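Local coordinates for putative rubredoxin reductase (Rhodopseudomonas palustris, PDB 3FG2), which probably passes electrons from NADH through its bound FAD to a ferredoxin that serves the CYP199A2 system, at residues H144-G149 / D169-A174. Residues are numbered along the deposited sequence; the frame is centred on the assembly and turned at random.
Sequences HVVVIG and DVVELA
V147 bonds to strand 167-171 through both its backbone N and its O: the N donates to D169 O (2.6 Å, N-H...O 163°) and the O accepts from V171 N (2.7 Å). D169 N to V145 O and G149 N to V171 O extend the ladder, and pairing of V146, V147 and I148 with D169, V170 and V171 defines a parallel register. The packing is tight here. On one face V146 CG1, anti to the backbone N (chi1 168°), reaches V171 CG2 at 3.8 Å; on the other, V170 CG2 lies 4.1 Å from V147 CB, and F157 of helix 152-163 covers V147. At the H144 end of the pairing the fit is less certain: D169 OD1 comes up in the plane of the H144 ring at its edge, but the modelled approach is too short to interpret, whereas D169 OD2 is hydrogen-bonded to H202.

Beyond V171 the contact thins towards the partly exposed E172, and L173 and A174 do not touch 144-149. The E172 chain bends at chi2 (58°), bringing OE2 to 3.9 Å from G149 CA, where it is hydrogen-bonded to A150 N, while OE1 accepts A174 N at 3.1 Å. An alanine here would probably leave the amides of A150 and A174 without this shared carboxylate and free both turns to shift. Strand 144-148, helix 152-163 and strand 167-171 form a right-handed beta-alpha-beta crossover whose glycine-rich turn starts at G149, consistent with the Rossmann-type NADH-binding domain of this reductase family.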
# COMPACT_ATOMS: atom_id res chain seq x y z
N HIS A 144 -7.58 25.00 6.63
CA HIS A 144 -8.62 23.98 6.72
C HIS A 144 -8.58 22.98 5.57
O HIS A 144 -8.80 23.34 4.41
CB HIS A 144 -9.96 24.72 6.73
CG HIS A 144 -11.11 23.89 7.20
ND1 HIS A 144 -10.98 22.58 7.59
CD2 HIS A 144 -12.42 24.21 7.36
CE1 HIS A 144 -12.16 22.12 7.98
NE2 HIS A 144 -13.04 23.09 7.85
N VAL A 145 -8.32 21.71 5.89
CA VAL A 145 -8.27 20.68 4.85
C VAL A 145 -9.37 19.63 4.98
O VAL A 145 -9.69 19.18 6.09
CB VAL A 145 -6.90 19.95 4.85
CG1 VAL A 145 -6.65 19.31 6.20
CG2 VAL A 145 -6.89 18.88 3.76
N VAL A 146 -9.98 19.26 3.86
CA VAL A 146 -10.99 18.22 3.88
C VAL A 146 -10.32 16.98 3.30
O VAL A 146 -9.77 17.03 2.20
CB VAL A 146 -12.22 18.55 2.99
CG1 VAL A 146 -13.09 17.30 2.82
CG2 VAL A 146 -13.05 19.64 3.63
N VAL A 147 -10.34 15.89 4.05
CA VAL A 147 -9.73 14.64 3.59
C VAL A 147 -10.83 13.71 3.08
O VAL A 147 -11.70 13.28 3.84
CB VAL A 147 -8.97 13.95 4.74
CG1 VAL A 147 -8.42 12.60 4.27
CG2 VAL A 147 -7.84 14.84 5.22
N ILE A 148 -10.80 13.41 1.78
CA ILE A 148 -11.79 12.53 1.18
C ILE A 148 -11.19 11.14 1.09
O ILE A 148 -10.24 10.92 0.33
CB ILE A 148 -12.18 12.98 -0.25
CG1 ILE A 148 -12.59 14.46 -0.25
CG2 ILE A 148 -13.31 12.11 -0.78
CD1 ILE A 148 -12.90 15.04 -1.64
N GLY A 149 -11.73 10.20 1.86
CA GLY A 149 -11.23 8.84 1.85
C GLY A 149 -10.65 8.48 3.20
O GLY A 149 -9.54 8.91 3.54
N ASP A 169 -11.43 17.85 8.35
CA ASP A 169 -12.71 17.18 8.13
C ASP A 169 -12.47 15.99 7.22
O ASP A 169 -11.87 16.12 6.14
CB ASP A 169 -13.73 18.12 7.50
CG ASP A 169 -14.38 19.05 8.51
OD1 ASP A 169 -13.80 20.10 8.83
OD2 ASP A 169 -15.46 18.70 9.01
N VAL A 170 -12.92 14.82 7.65
CA VAL A 170 -12.75 13.59 6.89
C VAL A 170 -14.07 13.12 6.29
O VAL A 170 -15.05 12.88 7.01
CB VAL A 170 -12.16 12.46 7.75
CG1 VAL A 170 -12.13 11.16 6.96
CG2 VAL A 170 -10.76 12.83 8.22
N VAL A 171 -14.09 12.98 4.97
CA VAL A 171 -15.27 12.55 4.24
C VAL A 171 -15.15 11.10 3.76
O VAL A 171 -14.29 10.77 2.94
CB VAL A 171 -15.49 13.46 3.00
CG1 VAL A 171 -16.57 12.88 2.10
CG2 VAL A 171 -15.87 14.86 3.47
N GLU A 172 -16.02 10.24 4.29
CA GLU A 172 -16.05 8.82 3.93
C GLU A 172 -17.46 8.40 3.51
O GLU A 172 -18.44 8.75 4.17
CB GLU A 172 -15.60 7.94 5.10
CG GLU A 172 -15.78 6.45 4.85
CD GLU A 172 -15.02 5.96 3.62
OE1 GLU A 172 -15.48 4.99 2.98
OE2 GLU A 172 -13.97 6.55 3.29
N LEU A 173 -17.56 7.64 2.42
CA LEU A 173 -18.86 7.20 1.93
C LEU A 173 -19.44 6.07 2.78
O LEU A 173 -20.66 5.99 2.96
CB LEU A 173 -18.77 6.74 0.47
CG LEU A 173 -20.10 6.26 -0.14
CD1 LEU A 173 -21.15 7.35 0.03
CD2 LEU A 173 -19.91 5.89 -1.62
N ALA A 174 -18.57 5.22 3.31
CA ALA A 174 -19.00 4.12 4.16
C ALA A 174 -19.41 4.63 5.54
O ALA A 174 -19.10 5.75 5.92
CB ALA A 174 -17.88 3.10 4.29